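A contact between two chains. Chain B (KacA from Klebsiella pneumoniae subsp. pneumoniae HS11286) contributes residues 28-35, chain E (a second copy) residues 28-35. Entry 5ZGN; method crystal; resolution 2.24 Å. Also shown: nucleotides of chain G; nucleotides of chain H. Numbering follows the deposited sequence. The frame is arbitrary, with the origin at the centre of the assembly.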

# COMPACT_ATOMS: atom_id res chain seq x y z
N SER B 28 -11.37 -3.41 6.91
CA SER B 28 -10.95 -3.10 5.55
C SER B 28 -12.12 -2.98 4.58
O SER B 28 -11.89 -2.67 3.40
N ASN B 29 -13.35 -3.22 5.04
CA ASN B 29 -14.54 -3.22 4.18
C ASN B 29 -14.39 -4.26 3.07
O ASN B 29 -14.55 -3.97 1.88
N GLN B 30 -14.06 -5.48 3.48
CA GLN B 30 -13.76 -6.58 2.57
C GLN B 30 -14.39 -7.86 3.10
O GLN B 30 -14.53 -8.03 4.32
N THR B 31 -14.79 -8.75 2.20
CA THR B 31 -15.20 -10.08 2.62
C THR B 31 -14.01 -10.84 3.20
O THR B 31 -12.85 -10.46 3.01
N ILE B 32 -14.31 -11.93 3.90
CA ILE B 32 -13.25 -12.81 4.37
C ILE B 32 -12.43 -13.33 3.20
O ILE B 32 -11.19 -13.35 3.24
N THR B 33 -13.10 -13.75 2.11
CA THR B 33 -12.38 -14.33 0.99
C THR B 33 -11.50 -13.31 0.28
O THR B 33 -10.37 -13.63 -0.11
N GLN B 34 -11.98 -12.07 0.11
CA GLN B 34 -11.16 -11.03 -0.50
C GLN B 34 -9.92 -10.75 0.34
O GLN B 34 -8.81 -10.64 -0.18
N PHE B 35 -10.10 -10.61 1.66
CA PHE B 35 -8.97 -10.30 2.53
C PHE B 35 -7.93 -11.41 2.52
O PHE B 35 -6.72 -11.13 2.50
N SER E 28 -8.48 -5.65 -9.25
CA SER E 28 -8.24 -5.67 -7.81
C SER E 28 -9.07 -6.70 -7.07
O SER E 28 -8.91 -6.84 -5.85
N ASN E 29 -9.96 -7.42 -7.76
CA ASN E 29 -10.87 -8.39 -7.14
C ASN E 29 -11.75 -7.69 -6.10
O ASN E 29 -11.86 -8.11 -4.94
N GLN E 30 -12.38 -6.59 -6.53
CA GLN E 30 -13.19 -5.74 -5.67
C GLN E 30 -14.43 -5.32 -6.45
O GLN E 30 -14.39 -5.18 -7.68
N THR E 31 -15.54 -5.15 -5.74
CA THR E 31 -16.70 -4.54 -6.36
C THR E 31 -16.40 -3.08 -6.71
O THR E 31 -15.44 -2.47 -6.23
N ILE E 32 -17.26 -2.51 -7.57
CA ILE E 32 -17.14 -1.09 -7.91
C ILE E 32 -17.26 -0.23 -6.67
O ILE E 32 -16.48 0.72 -6.48
N THR E 33 -18.22 -0.54 -5.79
CA THR E 33 -18.42 0.30 -4.61
C THR E 33 -17.23 0.23 -3.66
O THR E 33 -16.81 1.25 -3.11
N GLN E 34 -16.65 -0.97 -3.48
CA GLN E 34 -15.46 -1.09 -2.64
C GLN E 34 -14.30 -0.28 -3.20
O GLN E 34 -13.62 0.44 -2.46
N PHE E 35 -14.07 -0.39 -4.51
CA PHE E 35 -12.95 0.31 -5.13
C PHE E 35 -13.11 1.82 -5.02
O PHE E 35 -12.14 2.54 -4.76

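The two stretches are copies of the same loop and helix start, and they meet antiparallel in register, with B:Asn29 facing E:Gln34 and B:Gln34 facing E:Asn29. The contact is small, burying 292 Å² in total, and is largely polar.

B:Ser28 has chi1 in m and does not reach chain E. Its OG is hydrogen-bonded elsewhere in the structure.

B:Asn29 leaves the preceding helix with positive phi, in a Schellman motif. Its CA-to-CB bond points toward chain E, with chi1 in t. The main polar link here uses the backbone: E:Gln34 NE2 donates to B:Asn29 O at 2.9 Å. The side chain packs more loosely, with B:Asn29 ND2 4.0 Å from E:Gln34 CG.

The CA-to-CB bond of B:Gln30 points sideways, with chi1 of -95° between wells and chi2 in t. The extended chain brings its end nearer to chain E. B:Gln30 NE2 lies 3.5 Å from E:Gln30 NE2, but both are donors, so no hydrogen bond forms. The backbone of B:Gln30 also packs on the partner, with B:Gln30 CA 3.7 Å from E:Gln34 NE2.

B:Thr31 caps the helix. Its chi1 is p, which lets B:Thr31 OG1 accept from B:Gln34 N at 3.1 Å. B:Thr31 N donates to B:Gln34 OE1 at 3.0 Å, and B:Thr31 OG1 makes a weak bond to the same OE1 at 3.1 Å. The two bonds to OE1, the second of them weak, help hold the B:Gln34 side chain in place. B:Thr31 CB also lies 3.3 Å from OP1 of DA17 of chain H.

B:Ile32 (m, t) is out of reach of chain E. B:Ile32 N donates to OP1 of DA17 of chain H at 2.5 Å. The CA-to-CB bond of B:Thr33 points sideways, with chi1 in t, and B:Thr33 N donates to OP2 of DA17 of chain H at 3.0 Å. The helix start thus offers backbone N-H groups to a phosphate.

B:Gln34 is central to the contact. Its CA-to-CB bond points toward chain E, with chi1 in m and chi2 in t. B:Gln34 NE2 donates to E:Gln34 OE1 at 2.8 Å, and E:Gln34 NE2 donates to B:Gln34 OE1 at 2.9 Å. The two amides therefore form a reciprocal pair. B:Gln34 NE2 also donates to E:Asn29 O at 3.0 Å, matching the bond at B:Asn29. Water 1 adds a bridge: it donates to B:Gln34 O at 2.7 Å and accepts from E:Asn29 ND2 at 3.0 Å.

B:Phe35, with chi1 in t, is buried and does not reach chain E.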

# COMPACT_ATOMS: atom_id res chain seq x y z
CB SER B 28 -9.98 -4.16 5.05
OG SER B 28 -8.75 -4.09 5.75
CB ASN B 29 -14.81 -1.81 3.61
CG ASN B 29 -16.14 -1.71 2.90
OD1 ASN B 29 -17.19 -1.97 3.49
ND2 ASN B 29 -16.11 -1.30 1.64
CB GLN B 30 -12.25 -6.79 2.40
CG GLN B 30 -11.64 -6.10 1.21
CD GLN B 30 -10.13 -6.04 1.29
OE1 GLN B 30 -9.52 -6.63 2.19
NE2 GLN B 30 -9.51 -5.36 0.33
CB THR B 31 -15.80 -10.89 1.47
OG1 THR B 31 -14.85 -10.99 0.41
CG2 THR B 31 -17.02 -10.17 0.94
CB ILE B 32 -13.84 -13.97 5.20
CG1 ILE B 32 -14.49 -13.43 6.48
CG2 ILE B 32 -12.78 -14.99 5.54
CD1 ILE B 32 -15.38 -14.45 7.18
CB THR B 33 -13.36 -14.99 0.01
OG1 THR B 33 -12.67 -15.39 -1.18
CG2 THR B 33 -14.48 -14.04 -0.36
CB GLN B 34 -11.97 -9.75 -0.69
CG GLN B 34 -13.08 -9.80 -1.72
CD GLN B 34 -13.90 -8.52 -1.74
OE1 GLN B 34 -14.44 -8.11 -0.72
NE2 GLN B 34 -13.99 -7.89 -2.91
CB PHE B 35 -9.46 -10.04 3.96
CG PHE B 35 -8.37 -9.57 4.89
CD1 PHE B 35 -8.11 -8.22 5.03
CD2 PHE B 35 -7.62 -10.48 5.61
CE1 PHE B 35 -7.11 -7.78 5.88
CE2 PHE B 35 -6.62 -10.04 6.46
CZ PHE B 35 -6.36 -8.69 6.59
CB SER E 28 -8.49 -4.28 -7.22
OG SER E 28 -7.52 -3.36 -7.66
CB ASN E 29 -10.09 -9.56 -6.53
CG ASN E 29 -10.99 -10.69 -6.06
OD1 ASN E 29 -11.75 -11.25 -6.84
ND2 ASN E 29 -10.86 -11.06 -4.79
CB GLN E 30 -12.41 -4.49 -5.22
CG GLN E 30 -11.65 -4.63 -3.92
CD GLN E 30 -10.68 -3.48 -3.70
OE1 GLN E 30 -10.58 -2.57 -4.53
NE2 GLN E 30 -9.96 -3.52 -2.59
CB THR E 31 -17.93 -4.63 -5.45
OG1 THR E 31 -17.65 -4.00 -4.20
CG2 THR E 31 -18.30 -6.09 -5.22
CB ILE E 32 -18.21 -0.71 -8.96
CG1 ILE E 32 -17.96 -1.43 -10.28
CG2 ILE E 32 -18.24 0.80 -9.15
CD1 ILE E 32 -19.13 -1.35 -11.24
CB THR E 33 -19.71 -0.08 -3.89
OG1 THR E 33 -19.80 0.65 -2.66
CG2 THR E 33 -19.77 -1.58 -3.59
CB GLN E 34 -15.05 -2.56 -2.49
CG GLN E 34 -16.02 -3.43 -1.72
CD GLN E 34 -15.57 -4.88 -1.70
OE1 GLN E 34 -15.37 -5.50 -2.75
NE2 GLN E 34 -15.42 -5.44 -0.50
CB PHE E 35 -12.80 -0.11 -6.59
CG PHE E 35 -11.58 0.43 -7.26
CD1 PHE E 35 -11.58 1.68 -7.85
CD2 PHE E 35 -10.41 -0.32 -7.31
CE1 PHE E 35 -10.45 2.18 -8.47
CE2 PHE E 35 -9.28 0.18 -7.92
CZ PHE E 35 -9.30 1.43 -8.50
P DA G 17 -20.55 -3.27 -7.66
OP1 DA G 17 -19.29 -3.76 -8.28
OP2 DA G 17 -20.55 -2.02 -6.86
O5' DA G 17 -21.65 -3.15 -8.80
C5' DA G 17 -21.99 -4.29 -9.57
C4' DA G 17 -23.20 -4.01 -10.44
O4' DA G 17 -24.41 -4.05 -9.62
C3' DA G 17 -23.19 -2.65 -11.12
O3' DA G 17 -23.65 -2.78 -12.46
C2' DA G 17 -24.16 -1.83 -10.26
C1' DA G 17 -25.17 -2.90 -9.89
N9 DA G 17 -25.96 -2.58 -8.70
C8 DA G 17 -25.56 -1.86 -7.61
N7 DA G 17 -26.49 -1.73 -6.69
C5 DA G 17 -27.57 -2.42 -7.21
C6 DA G 17 -28.88 -2.66 -6.72
N6 DA G 17 -29.31 -2.20 -5.54
N1 DA G 17 -29.71 -3.38 -7.49
C2 DA G 17 -29.27 -3.84 -8.67
N3 DA G 17 -28.08 -3.68 -9.24
C4 DA G 17 -27.27 -2.95 -8.45
P DA H 17 -17.03 -13.85 3.24
OP1 DA H 17 -16.71 -12.69 4.11
OP2 DA H 17 -15.94 -14.58 2.55
O5' DA H 17 -17.88 -14.91 4.08
C5' DA H 17 -19.06 -14.49 4.75
C4' DA H 17 -19.78 -15.68 5.34
O4' DA H 17 -20.39 -16.45 4.27
C3' DA H 17 -18.89 -16.65 6.12
O3' DA H 17 -19.41 -16.82 7.44
C2' DA H 17 -18.95 -17.96 5.32
C1' DA H 17 -20.25 -17.82 4.55
N9 DA H 17 -20.26 -18.54 3.28
C8 DA H 17 -19.24 -18.61 2.36
N7 DA H 17 -19.53 -19.32 1.30
C5 DA H 17 -20.83 -19.75 1.53
C6 DA H 17 -21.71 -20.56 0.78
N6 DA H 17 -21.39 -21.08 -0.41
N1 DA H 17 -22.93 -20.80 1.30
C2 DA H 17 -23.24 -20.27 2.49
N3 DA H 17 -22.50 -19.50 3.28
C4 DA H 17 -21.29 -19.28 2.74
P DA H 16 -17.90 -14.48 -3.47
OP1 DA H 16 -17.65 -13.35 -4.40
OP2 DA H 16 -17.13 -15.74 -3.61
O5' DA H 16 -17.71 -13.95 -1.97
C5' DA H 16 -18.50 -12.85 -1.51
C4' DA H 16 -18.98 -13.09 -0.09
O4' DA H 16 -20.22 -13.85 -0.11
C3' DA H 16 -18.02 -13.86 0.81
O3' DA H 16 -18.06 -13.33 2.13
C2' DA H 16 -18.55 -15.29 0.76
C1' DA H 16 -20.05 -15.08 0.58
N9 DA H 16 -20.69 -16.12 -0.21
C8 DA H 16 -20.17 -16.77 -1.29
N7 DA H 16 -20.97 -17.66 -1.82
C5 DA H 16 -22.11 -17.58 -1.04
C6 DA H 16 -23.34 -18.27 -1.08
N6 DA H 16 -23.63 -19.21 -1.99
N1 DA H 16 -24.27 -17.96 -0.15
C2 DA H 16 -23.98 -17.01 0.75
N3 DA H 16 -22.86 -16.30 0.89
C4 DA H 16 -21.96 -16.64 -0.04
O HOH W 1 -8.72 -10.16 -2.88